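Local coordinates for hypothetical protein BA_2335 (Bacillus anthracis, PDB 4H4N) that is of unknown function but folds as a small all-beta domain in which a three-stranded and a two-stranded antiparallel sheet pack together, at residues V21-P26 with P52-Y57; K6-F11 with T47-P52. All coordinates share one frame; numbering follows the deposited sequence.

Interaction 1: residues V21-P26 with P52-Y57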
loop_
_atom_site.group_PDB
_atom_site.type_symbol
_atom_site.label_atom_id
_atom_site.label_comp_id
_atom_site.label_asym_id
_atom_site.label_seq_id
_atom_site.Cartn_x
_atom_site.Cartn_y
_atom_site.Cartn_z
ATOM N N VAL A 21 0.167 2.784 0.207
ATOM C CA VAL A 21 1.055 2.738 -0.938
ATOM C C VAL A 21 0.882 4.046 -1.708
ATOM O O VAL A 21 -0.224 4.386 -2.109
ATOM C CB VAL A 21 0.716 1.545 -1.856
ATOM C CG1 VAL A 21 1.691 1.465 -3.018
ATOM C CG2 VAL A 21 0.688 0.231 -1.062
ATOM N N THR A 22 1.971 4.782 -1.883
ATOM C CA THR A 22 1.963 6.022 -2.635
ATOM C C THR A 22 2.700 5.819 -3.944
ATOM O O THR A 22 3.822 5.328 -3.961
ATOM C CB THR A 22 2.631 7.149 -1.831
ATOM O OG1 THR A 22 1.972 7.296 -0.573
ATOM C CG2 THR A 22 2.549 8.457 -2.581
ATOM N N PHE A 23 2.055 6.198 -5.039
ATOM C CA PHE A 23 2.634 6.136 -6.374
ATOM C C PHE A 23 3.147 7.511 -6.760
ATOM O O PHE A 23 2.453 8.514 -6.567
ATOM C CB PHE A 23 1.570 5.681 -7.387
ATOM C CG PHE A 23 1.135 4.249 -7.186
ATOM C CD1 PHE A 23 1.865 3.214 -7.727
ATOM C CD2 PHE A 23 0.018 3.929 -6.454
ATOM C CE1 PHE A 23 1.479 1.885 -7.555
ATOM C CE2 PHE A 23 -0.367 2.605 -6.270
ATOM C CZ PHE A 23 0.367 1.592 -6.825
ATOM N N PHE A 24 4.353 7.547 -7.314
ATOM C CA PHE A 24 5.050 8.775 -7.677
ATOM C C PHE A 24 5.378 8.796 -9.150
ATOM O O PHE A 24 5.596 7.761 -9.773
ATOM C CB PHE A 24 6.381 8.886 -6.904
ATOM C CG PHE A 24 6.224 9.021 -5.412
ATOM C CD1 PHE A 24 6.102 10.259 -4.803
ATOM C CD2 PHE A 24 6.174 7.894 -4.599
ATOM C CE1 PHE A 24 5.956 10.367 -3.436
ATOM C CE2 PHE A 24 6.037 8.016 -3.232
ATOM C CZ PHE A 24 5.946 9.253 -2.651
ATOM N N GLY A 25 5.460 10.008 -9.698
ATOM C CA GLY A 25 5.842 10.213 -11.078
ATOM C C GLY A 25 7.286 10.662 -11.231
ATOM O O GLY A 25 8.079 10.644 -10.292
ATOM N N PRO A 26 7.649 11.082 -12.456
ATOM C CA PRO A 26 9.058 11.369 -12.780
ATOM C C PRO A 26 9.659 12.502 -12.000
ATOM O O PRO A 26 10.865 12.531 -11.786
ATOM C CB PRO A 26 9.031 11.740 -14.268
ATOM C CG PRO A 26 7.632 11.960 -14.617
ATOM C CD PRO A 26 6.784 11.198 -13.642
ATOM N N PRO A 52 -2.487 3.700 -11.495
ATOM C CA PRO A 52 -2.105 4.501 -12.638
ATOM C C PRO A 52 -0.701 4.168 -13.096
ATOM O O PRO A 52 0.068 3.539 -12.370
ATOM C CB PRO A 52 -2.116 5.924 -12.070
ATOM C CG PRO A 52 -1.803 5.754 -10.646
ATOM C CD PRO A 52 -2.469 4.488 -10.246
ATOM N N ASN A 53 -0.369 4.594 -14.302
ATOM C CA ASN A 53 1.010 4.521 -14.741
ATOM C C ASN A 53 1.833 5.269 -13.699
ATOM O O ASN A 53 1.408 6.304 -13.198
ATOM C CB ASN A 53 1.185 5.129 -16.126
ATOM C CG ASN A 53 0.530 4.301 -17.216
ATOM O OD1 ASN A 53 0.273 3.110 -17.041
ATOM N ND2 ASN A 53 0.277 4.926 -18.354
ATOM N N TYR A 54 2.981 4.717 -13.336
ATOM C CA TYR A 54 3.793 5.264 -12.249
ATOM C C TYR A 54 5.268 5.050 -12.515
ATOM O O TYR A 54 5.657 4.203 -13.304
ATOM C CB TYR A 54 3.405 4.608 -10.895
ATOM C CG TYR A 54 3.847 3.170 -10.754
ATOM C CD1 TYR A 54 3.085 2.135 -11.260
ATOM C CD2 TYR A 54 5.048 2.855 -10.142
ATOM C CE1 TYR A 54 3.505 0.827 -11.147
ATOM C CE2 TYR A 54 5.476 1.545 -10.020
ATOM C CZ TYR A 54 4.711 0.537 -10.525
ATOM O OH TYR A 54 5.154 -0.763 -10.414
ATOM N N THR A 55 6.085 5.828 -11.821
ATOM C CA THR A 55 7.523 5.704 -11.880
ATOM C C THR A 55 8.068 4.852 -10.727
ATOM O O THR A 55 8.910 3.976 -10.952
ATOM C CB THR A 55 8.159 7.094 -11.926
ATOM O OG1 THR A 55 7.667 7.795 -13.088
ATOM C CG2 THR A 55 9.643 7.008 -11.965
ATOM N N LYS A 56 7.612 5.126 -9.512
ATOM C CA LYS A 56 7.957 4.267 -8.380
ATOM C C LYS A 56 6.822 4.345 -7.374
ATOM O O LYS A 56 5.933 5.186 -7.492
ATOM C CB LYS A 56 9.261 4.668 -7.687
ATOM C CG LYS A 56 9.171 5.960 -6.932
ATOM C CD LYS A 56 10.286 6.083 -5.903
ATOM C CE LYS A 56 10.143 7.356 -5.093
ATOM N NZ LYS A 56 11.200 7.416 -4.031
ATOM N N TYR A 57 6.836 3.420 -6.417
ATOM C CA TYR A 57 5.947 3.514 -5.281
ATOM C C TYR A 57 6.772 3.426 -4.006
ATOM O O TYR A 57 7.897 2.933 -4.001
ATOM C CB TYR A 57 4.836 2.441 -5.307
ATOM C CG TYR A 57 5.317 1.036 -5.130
ATOM C CD1 TYR A 57 5.593 0.545 -3.867
ATOM C CD2 TYR A 57 5.494 0.197 -6.202
ATOM C CE1 TYR A 57 6.081 -0.734 -3.672
ATOM C CE2 TYR A 57 5.964 -1.107 -6.020
ATOM C CZ TYR A 57 6.251 -1.564 -4.750
ATOM O OH TYR A 57 6.715 -2.852 -4.583
#
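Val21 opens the contact with a methyl group: CG1, anti to the backbone N, lies 4.0 Å from Tyr57 CB and crosses that side chain obliquely. At Thr22 the carbonyl does the work, Thr22 O receiving a CA-H...O contact from Tyr57 CA, while Thr22 OG1 is hydrogen-bonded to Asn33 of strand 30-38. Phe23 forms a non-hydrogen-bonded antiparallel pair with Tyr57, and both CB atoms project to the same side of the sheet. The Phe23 ring turns an edge to the face of Tyr54, the planes at 62° and Phe23 CD1 3.6 Å from Tyr54 CG. Phe24 is gripped by backbone bonds. Its N-H points almost straight at Lys56 O (Phe24 N to Lys56 O, 2.8 Å), and Phe24 O accepts Thr55 N at 2.9 Å and, more weakly, Lys56 N at 3.3 Å. Thr55 and Lys56 thus both oppose Phe24 in a classic beta bulge. The extended Lys56 chain runs alongside the Phe24 ring, and its ammonium forms a salt bridge with Glu58. Past Gly25, Pro26 CD packs 3.6 Å from Thr55 OG1. The contact lies where strand 17-24, the middle strand of its three-stranded sheet, pairs with strand 56-63; strand 30-38 flanks 17-24 on its other edge.

Interaction 2: residues K6-F11 with T47-P52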
loop_
_atom_site.group_PDB
_atom_site.type_symbol
_atom_site.label_atom_id
_atom_site.label_comp_id
_atom_site.label_asym_id
_atom_site.label_seq_id
_atom_site.Cartn_x
_atom_site.Cartn_y
_atom_site.Cartn_z
ATOM N N LYS A 6 -0.349 -3.932 -16.923
ATOM C CA LYS A 6 -0.400 -3.631 -15.462
ATOM C C LYS A 6 -0.643 -4.899 -14.659
ATOM O O LYS A 6 -1.770 -5.233 -14.293
ATOM C CB LYS A 6 -1.477 -2.598 -15.150
ATOM C CG LYS A 6 -1.171 -1.211 -15.648
ATOM C CD LYS A 6 -2.271 -0.250 -15.253
ATOM C CE LYS A 6 -2.000 1.158 -15.746
ATOM N NZ LYS A 6 -3.163 2.054 -15.483
ATOM N N LYS A 7 0.435 -5.614 -14.395
ATOM C CA LYS A 7 0.354 -6.831 -13.626
ATOM C C LYS A 7 0.073 -6.501 -12.152
ATOM O O LYS A 7 0.329 -5.383 -11.698
ATOM C CB LYS A 7 1.669 -7.606 -13.737
ATOM C CG LYS A 7 1.915 -8.249 -15.096
ATOM C CD LYS A 7 3.339 -8.811 -15.187
ATOM C CE LYS A 7 3.564 -9.627 -16.459
ATOM N NZ LYS A 7 4.969 -10.122 -16.574
ATOM N N PRO A 8 -0.484 -7.464 -11.405
ATOM C CA PRO A 8 -0.686 -7.242 -9.982
ATOM C C PRO A 8 0.623 -6.907 -9.272
ATOM O O PRO A 8 1.689 -7.375 -9.693
ATOM C CB PRO A 8 -1.202 -8.605 -9.500
ATOM C CG PRO A 8 -1.944 -9.137 -10.666
ATOM C CD PRO A 8 -1.142 -8.705 -11.861
ATOM N N ILE A 9 0.543 -6.046 -8.262
ATOM C CA ILE A 9 1.675 -5.773 -7.378
ATOM C C ILE A 9 1.230 -6.316 -6.022
ATOM O O ILE A 9 0.142 -5.980 -5.543
ATOM C CB ILE A 9 2.048 -4.273 -7.273
ATOM C CG1 ILE A 9 2.237 -3.646 -8.648
ATOM C CG2 ILE A 9 3.306 -4.116 -6.439
ATOM C CD1 ILE A 9 2.310 -2.130 -8.593
ATOM N N ALA A 10 2.068 -7.152 -5.406
ATOM C CA ALA A 10 1.752 -7.793 -4.136
ATOM C C ALA A 10 2.392 -7.035 -2.992
ATOM O O ALA A 10 3.529 -6.577 -3.096
ATOM C CB ALA A 10 2.244 -9.239 -4.148
ATOM N N PHE A 11 1.676 -6.992 -1.871
ATOM C CA PHE A 11 2.104 -6.316 -0.654
ATOM C C PHE A 11 1.821 -7.161 0.573
ATOM O O PHE A 11 0.782 -7.777 0.682
ATOM C CB PHE A 11 1.366 -4.986 -0.500
ATOM C CG PHE A 11 1.680 -4.023 -1.570
ATOM C CD1 PHE A 11 2.829 -3.265 -1.494
ATOM C CD2 PHE A 11 0.865 -3.886 -2.666
ATOM C CE1 PHE A 11 3.169 -2.392 -2.497
ATOM C CE2 PHE A 11 1.180 -2.994 -3.670
ATOM C CZ PHE A 11 2.341 -2.255 -3.589
ATOM N N THR A 47 -2.877 -8.278 -3.243
ATOM C CA THR A 47 -2.441 -7.635 -4.476
ATOM C C THR A 47 -3.281 -6.403 -4.821
ATOM O O THR A 47 -4.465 -6.294 -4.473
ATOM C CB THR A 47 -2.499 -8.561 -5.665
ATOM O OG1 THR A 47 -3.836 -9.001 -5.851
ATOM C CG2 THR A 47 -1.582 -9.730 -5.476
ATOM N N ILE A 48 -2.613 -5.461 -5.479
ATOM C CA ILE A 48 -3.225 -4.262 -6.048
ATOM C C ILE A 48 -3.153 -4.501 -7.563
ATOM O O ILE A 48 -2.071 -4.704 -8.123
ATOM C CB ILE A 48 -2.458 -2.988 -5.646
ATOM C CG1 ILE A 48 -2.563 -2.713 -4.129
ATOM C CG2 ILE A 48 -2.973 -1.794 -6.445
ATOM C CD1 ILE A 48 -3.958 -2.405 -3.629
ATOM N N THR A 49 -4.313 -4.481 -8.224
ATOM C CA THR A 49 -4.390 -4.756 -9.640
ATOM C C THR A 49 -4.749 -3.532 -10.473
ATOM O O THR A 49 -4.604 -3.558 -11.693
ATOM C CB THR A 49 -5.415 -5.875 -9.904
ATOM O OG1 THR A 49 -6.702 -5.486 -9.416
ATOM C CG2 THR A 49 -4.982 -7.153 -9.202
ATOM N N ARG A 50 -5.216 -2.468 -9.822
ATOM C CA ARG A 50 -5.575 -1.233 -10.501
ATOM C C ARG A 50 -4.708 -0.136 -9.933
ATOM O O ARG A 50 -4.651 0.073 -8.727
ATOM C CB ARG A 50 -7.058 -0.922 -10.294
ATOM C CG ARG A 50 -7.973 -2.024 -10.855
ATOM C CD ARG A 50 -9.445 -1.698 -10.802
ATOM N NE ARG A 50 -9.770 -0.562 -11.640
ATOM C CZ ARG A 50 -10.999 -0.054 -11.775
ATOM N NH1 ARG A 50 -12.014 -0.577 -11.108
ATOM N NH2 ARG A 50 -11.209 0.996 -12.551
ATOM N N TYR A 51 -4.038 0.569 -10.817
ATOM C CA TYR A 51 -3.154 1.631 -10.423
ATOM C C TYR A 51 -2.815 2.422 -11.667
ATOM O O TYR A 51 -2.814 1.887 -12.770
ATOM C CB TYR A 51 -1.880 1.095 -9.734
ATOM C CG TYR A 51 -1.160 0.008 -10.470
ATOM C CD1 TYR A 51 -0.225 0.299 -11.464
ATOM C CD2 TYR A 51 -1.367 -1.329 -10.144
ATOM C CE1 TYR A 51 0.447 -0.707 -12.126
ATOM C CE2 TYR A 51 -0.693 -2.349 -10.814
ATOM C CZ TYR A 51 0.227 -2.021 -11.792
ATOM O OH TYR A 51 0.934 -3.001 -12.447
ATOM N N PRO A 52 -2.487 3.700 -11.495
ATOM C CA PRO A 52 -2.105 4.501 -12.638
ATOM C C PRO A 52 -0.701 4.168 -13.096
ATOM O O PRO A 52 0.068 3.539 -12.370
ATOM C CB PRO A 52 -2.116 5.924 -12.070
ATOM C CG PRO A 52 -1.803 5.754 -10.646
ATOM C CD PRO A 52 -2.469 4.488 -10.246
#
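Tyr51 reaches across this contact from the loop that follows strand 44-48, and its ring is held between two side chains of residues 6-11. From CB the side chain starts in the crowded position between backbone N and carbonyl carbon (chi1 50°). Farther out, CD2 and CE2 lie under the tip of Ile9, whose CD1 sits over one ring face, 3.9 Å from the centroid, in a CH-pi contact. On the opposite face the extended Lys6 chain slides past in the reverse direction, its CG 3.9 Å from Tyr51 CE1. At the tip, Tyr51 OH donates to a lone pair of Lys7 O at 2.6 Å; this carbonyl oxygen lies in the ring plane. The two covered faces limit the ring's rotation, and the in-plane bond at the tip holds the hydroxyl end in place. Lys6 then returns to the tyrosine backbone, where Lys6 NZ donates to Tyr51 O at 2.7 Å. Beyond the ring, Ile9 and Ile48 form a hydrogen-bonded antiparallel pair with two nearly straight bonds, Ile9 N to Ile48 O at 2.9 Å and Ile48 N to Ile9 O at 2.8 Å. Phe11 CE2 meets Ile48 CG1 at 3.8 Å. The pairing belongs to the two-stranded sheet 9-13/44-48, from which Ile48 packs on Val34 and Ile36 of strand 30-38, and Phe11 on Leu19 and Val21 of strand 17-24.

In the fold
Interaction 1 lies in the three-stranded sheet and interaction 2 in the two-stranded one, with their centres about 12 Å apart, and side chains of both pack where the sheets meet. Phe11 and Tyr57 join edge-to-face, with Tyr57 CE1 3.6 Å from Phe11 CE1; Tyr54 OH lies 3.6 Å from Ile9 CD1, and Phe23 CZ 3.7 Å from Tyr51 CB. Pro52 belongs to both contacts, on the connection from strand 44-48 to strand 56-63. Because the four segments alternate along the chain, the two pairings are interleaved. The function is unknown, so neither contact can be tied to an active site; a beta-mercaptoethanol, probably from the crystallisation liquor, lies about 4 Å from the Thr47 side chain of interaction 2.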